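Local coordinates for putative dioxygenase (Nostoc punctiforme, PDB 2PEB), which probably acts as a metal-dependent, ring-cleaving dioxygenase of the Dopa 4,5-dioxygenase family, with a zinc ion held by histidines in the crystal, at the interface of chains A and B. Residues are numbered along the deposited sequence; one frame, centred on the assembly and turned at random. Chains: chain A/B, putative dioxygenase.

Contact 1: the interface of chains A and B. Residues chain A 70, 74, 100-102; chain B 84, 98-101.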
# COMPACT_ATOMS: atom_id res chain seq x y z
N VAL A 70 0.64 -2.68 8.73
CA VAL A 70 0.89 -2.61 7.30
C VAL A 70 2.40 -2.86 7.00
O VAL A 70 2.75 -3.75 6.22
CB VAL A 70 0.35 -1.33 6.67
CG1 VAL A 70 0.76 -1.27 5.18
CG2 VAL A 70 -1.22 -1.31 6.79
N MSE A 74 3.97 -5.95 4.90
CA MSE A 74 4.94 -5.67 3.85
C MSE A 74 6.06 -6.68 3.81
O MSE A 74 6.48 -7.16 2.75
CB MSE A 74 5.53 -4.28 4.01
CG MSE A 74 4.66 -3.17 3.37
SE MSE A 74 4.92 -1.35 3.92
CE MSE A 74 5.64 -0.78 2.33
N LEU A 100 -4.87 0.50 -1.12
CA LEU A 100 -3.55 0.11 -1.60
C LEU A 100 -3.48 -1.39 -1.65
O LEU A 100 -4.25 -2.07 -0.96
CB LEU A 100 -2.47 0.66 -0.66
CG LEU A 100 -2.40 0.13 0.75
CD1 LEU A 100 -1.75 -1.26 0.80
CD2 LEU A 100 -1.66 1.20 1.64
N TRP A 101 -2.47 -1.89 -2.35
CA TRP A 101 -2.27 -3.31 -2.56
C TRP A 101 -0.85 -3.70 -2.23
O TRP A 101 0.08 -2.97 -2.61
CB TRP A 101 -2.56 -3.71 -3.99
CG TRP A 101 -3.98 -3.87 -4.28
CD1 TRP A 101 -4.78 -2.94 -4.85
CD2 TRP A 101 -4.78 -5.03 -4.06
NE1 TRP A 101 -6.04 -3.44 -5.00
CE2 TRP A 101 -6.07 -4.74 -4.54
CE3 TRP A 101 -4.53 -6.31 -3.53
CZ2 TRP A 101 -7.11 -5.64 -4.49
CZ3 TRP A 101 -5.57 -7.22 -3.50
CH2 TRP A 101 -6.84 -6.88 -3.97
N LEU A 102 -0.75 -4.81 -1.52
CA LEU A 102 0.50 -5.53 -1.33
C LEU A 102 0.42 -6.76 -2.23
O LEU A 102 -0.58 -7.45 -2.23
CB LEU A 102 0.66 -5.93 0.13
CG LEU A 102 0.30 -4.89 1.19
CD1 LEU A 102 0.63 -5.50 2.55
CD2 LEU A 102 1.02 -3.58 0.98
N VAL B 84 5.45 2.64 -2.75
CA VAL B 84 6.02 2.94 -1.43
C VAL B 84 6.80 1.72 -1.01
O VAL B 84 6.31 0.62 -1.04
CB VAL B 84 4.94 3.28 -0.36
CG1 VAL B 84 5.60 3.49 1.03
CG2 VAL B 84 4.09 4.48 -0.77
N TYR B 98 8.84 -6.14 -0.72
CA TYR B 98 8.37 -5.44 0.47
C TYR B 98 7.59 -4.18 0.27
O TYR B 98 7.32 -3.47 1.23
CB TYR B 98 9.54 -5.11 1.36
CG TYR B 98 10.38 -6.25 1.79
CD1 TYR B 98 9.90 -7.55 1.88
CD2 TYR B 98 11.68 -6.01 2.18
CE1 TYR B 98 10.71 -8.58 2.31
CE2 TYR B 98 12.48 -6.98 2.63
CZ TYR B 98 12.01 -8.29 2.69
OH TYR B 98 12.84 -9.28 3.12
N SER B 99 7.23 -3.91 -0.98
CA SER B 99 6.61 -2.66 -1.32
C SER B 99 5.09 -2.76 -1.38
O SER B 99 4.50 -3.84 -1.26
CB SER B 99 7.16 -2.18 -2.64
OG SER B 99 7.01 -3.20 -3.62
N LEU B 100 4.47 -1.60 -1.48
CA LEU B 100 3.06 -1.53 -1.80
C LEU B 100 2.85 -0.51 -2.90
O LEU B 100 3.69 0.35 -3.15
CB LEU B 100 2.32 -1.07 -0.54
CG LEU B 100 2.53 0.34 0.02
CD1 LEU B 100 1.77 1.37 -0.71
CD2 LEU B 100 2.18 0.43 1.54
N TRP B 101 1.66 -0.57 -3.49
CA TRP B 101 1.27 0.33 -4.55
C TRP B 101 -0.05 1.01 -4.27
O TRP B 101 -1.02 0.36 -3.82
CB TRP B 101 1.14 -0.43 -5.84
CG TRP B 101 2.43 -0.71 -6.55
CD1 TRP B 101 3.21 -1.83 -6.47
CD2 TRP B 101 3.09 0.18 -7.43
NE1 TRP B 101 4.31 -1.70 -7.28
CE2 TRP B 101 4.26 -0.46 -7.89
CE3 TRP B 101 2.82 1.49 -7.88
CZ2 TRP B 101 5.14 0.15 -8.80
CZ3 TRP B 101 3.69 2.08 -8.79
CH2 TRP B 101 4.83 1.42 -9.22
O HOH W 1 4.71 -6.08 0.42
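The backbone N-H of B:Trp101 meets the carbonyl O of A:Trp101 at 3.0 Å, with 166° at the hydrogen. Its twin, from A:Trp101 N to B:Trp101 O, spans 3.1 Å. Together they form an antiparallel beta bridge in which strand 100-102 of one chain meets its own copy across the two-fold, a familiar way for identical subunits to join their edges.

Around this bridge the side-chain contacts are mostly apolar. B:Leu100 has CG tucked between its backbone N and carbonyl carbon (chi1 67°), which turns the branched tip toward chain A. There its CD2 lies 3.7 Å from CE, the terminal methyl of the selenomethionine A:Met74, and 3.9 Å from CD2 of A:Leu100, so one methyl meets both helix 66-76 and the partner strand. The two Leu100 side chains cross at a slant beside the axis, and A:Leu102 adds CD2 against the CB of B:Leu100, packed tightly. An alanine in place of B:Leu100 would probably leave the A:Met74 methyl and A:Leu100 CD2 without their apolar partner and open a gap beside the bridge.

The A:Met74 chain runs out from the helix and bends at chi3 (111°), which brings CE 3.4 Å from the carbonyl O of B:Tyr98; CB and CG lie alongside the same oxygen, a contact of carbon with oxygen and not a hydrogen bond. Polar linkage is added by a water, 3.1 Å from A:Met74 O and 2.8 Å from B:Ser99 O, which joins a carbonyl in the helix to one in the segment leading into the strand.

The site thus couples backbone pairing to a small hydrophobic core, and it is likely to set the register of the two subunits if this dimer persists in solution.

Contact 2: the interface of chains A and B. Residues chain A 4-6, 8-9, 98; chain B 71-72, 75.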
# COMPACT_ATOMS: atom_id res chain seq x y z
N GLU A 4 -8.40 16.13 0.78
CA GLU A 4 -9.15 15.23 1.65
C GLU A 4 -8.43 15.09 2.99
O GLU A 4 -7.20 14.84 3.04
CB GLU A 4 -9.23 13.86 1.00
CG GLU A 4 -10.33 12.97 1.59
CD GLU A 4 -11.51 12.79 0.65
OE1 GLU A 4 -11.28 12.50 -0.54
OE2 GLU A 4 -12.66 12.91 1.12
N ASP A 5 -9.20 15.24 4.08
CA ASP A 5 -8.65 15.14 5.44
C ASP A 5 -8.62 13.68 5.92
O ASP A 5 -9.67 12.99 5.95
CB ASP A 5 -9.43 16.01 6.43
CG ASP A 5 -9.46 17.47 6.02
OD1 ASP A 5 -8.74 17.87 5.07
OD2 ASP A 5 -10.23 18.24 6.66
N THR A 6 -7.42 13.21 6.27
CA THR A 6 -7.24 11.84 6.76
C THR A 6 -7.86 11.65 8.15
O THR A 6 -7.93 10.53 8.66
CB THR A 6 -5.74 11.43 6.80
OG1 THR A 6 -5.06 12.19 7.80
CG2 THR A 6 -5.08 11.69 5.46
N GLU A 8 -10.84 11.94 8.31
CA GLU A 8 -11.99 11.25 7.85
C GLU A 8 -11.77 9.74 7.81
O GLU A 8 -12.71 9.04 7.50
CB GLU A 8 -12.41 11.76 6.47
CG GLU A 8 -11.85 11.00 5.28
CD GLU A 8 -12.20 11.66 3.97
OE1 GLU A 8 -12.44 12.89 3.96
OE2 GLU A 8 -12.25 10.95 2.95
N ILE A 9 -10.55 9.25 8.11
CA ILE A 9 -10.27 7.80 8.17
C ILE A 9 -10.50 7.31 9.58
O ILE A 9 -9.76 7.68 10.49
CB ILE A 9 -8.84 7.42 7.75
CG1 ILE A 9 -8.55 7.83 6.30
CG2 ILE A 9 -8.63 5.92 7.85
CD1 ILE A 9 -7.05 7.58 5.93
N TYR A 98 -9.24 4.72 -2.66
CA TYR A 98 -8.46 5.09 -1.51
C TYR A 98 -7.63 3.93 -1.01
O TYR A 98 -7.03 4.06 0.05
CB TYR A 98 -9.32 5.63 -0.35
CG TYR A 98 -10.20 6.81 -0.65
CD1 TYR A 98 -9.82 7.79 -1.57
CD2 TYR A 98 -11.40 6.97 0.01
CE1 TYR A 98 -10.60 8.88 -1.80
CE2 TYR A 98 -12.19 8.06 -0.21
CZ TYR A 98 -11.79 8.99 -1.14
OH TYR A 98 -12.59 10.05 -1.37
N PRO B 71 -1.51 7.31 4.42
CA PRO B 71 -2.98 7.64 4.41
C PRO B 71 -3.37 8.93 3.68
O PRO B 71 -4.38 8.95 3.01
CB PRO B 71 -3.30 7.70 5.92
CG PRO B 71 -2.35 6.73 6.50
CD PRO B 71 -1.08 7.07 5.79
N TRP B 72 -2.56 9.98 3.76
CA TRP B 72 -2.79 11.20 3.00
C TRP B 72 -2.75 10.92 1.50
O TRP B 72 -3.62 11.38 0.76
CB TRP B 72 -1.77 12.29 3.38
CG TRP B 72 -2.18 13.61 2.82
CD1 TRP B 72 -3.04 14.51 3.36
CD2 TRP B 72 -1.72 14.19 1.58
NE1 TRP B 72 -3.18 15.60 2.54
CE2 TRP B 72 -2.36 15.44 1.45
CE3 TRP B 72 -0.84 13.76 0.57
CZ2 TRP B 72 -2.15 16.26 0.34
CZ3 TRP B 72 -0.63 14.58 -0.51
CH2 TRP B 72 -1.28 15.81 -0.61
N LEU B 75 -5.71 9.12 -0.00
CA LEU B 75 -6.85 9.97 -0.28
C LEU B 75 -6.60 11.07 -1.30
O LEU B 75 -7.55 11.61 -1.85
CB LEU B 75 -7.35 10.65 1.00
CG LEU B 75 -7.65 9.79 2.23
CD1 LEU B 75 -8.14 10.72 3.37
CD2 LEU B 75 -8.68 8.75 1.93
O HOH W 2 -5.38 17.12 3.77
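A:Thr6 to A:Glu8 make a short 3-10 turn that lies against B:Pro71, B:Trp72 and B:Leu75 in helix 66-76, a meeting of N-terminal segment and helix in this member of the Dopa 4,5-dioxygenase family.

B:Leu75 hides 98 Å² against chain A, the largest share in this patch. Its chi1 of -52°, with CG anti to the carbonyl carbon, carries the branch toward chain A, where the two methyls face different surfaces. CD2 sits over one face of the A:Tyr98 ring in a CH-pi contact, 3.7 Å from the centroid and displaced toward the rim. CD1 faces the N-terminal segment, 3.7 Å from A:Thr6 CA. The aliphatic part of A:Glu4 passes across this leucine at about a right angle, but that residue is poorly ordered and its carboxylate position deserves little weight.

A:Thr6 turns its methyl, not its hydroxyl, to the helix: CG2, anti to the carbonyl carbon, rests 3.4 Å from B:Trp72 CA, close against the helix backbone. Beside it A:Ile9 brings CD1 to the CB corner of B:Pro71, 3.8 Å away, the two side chains meeting at about a right angle.

No direct polar bond crosses here. A water lying in the plane of the B:Trp72 indole, at its edge, stands 2.9 Å from the ring nitrogen NE1 and 3.0 Å from A:Glu4 O, a bridge that depends on a weakly ordered chain end.

Contact 1 and contact 2 have centres about 17 Å apart and belong to one two-fold interface, so each recurs with the chains exchanged. Both draw on helix 66-76, from chain A in contact 1 and from chain B in contact 2, and on Tyr98, which offers its carbonyl to the helix of the other subunit in the first and its ring face in the second. One helix thus serves the central strand pairing and the peripheral N-terminal packing. Such reciprocal use suggests a continuous dimer seam, although the deposited assembly alone does not establish the state in solution.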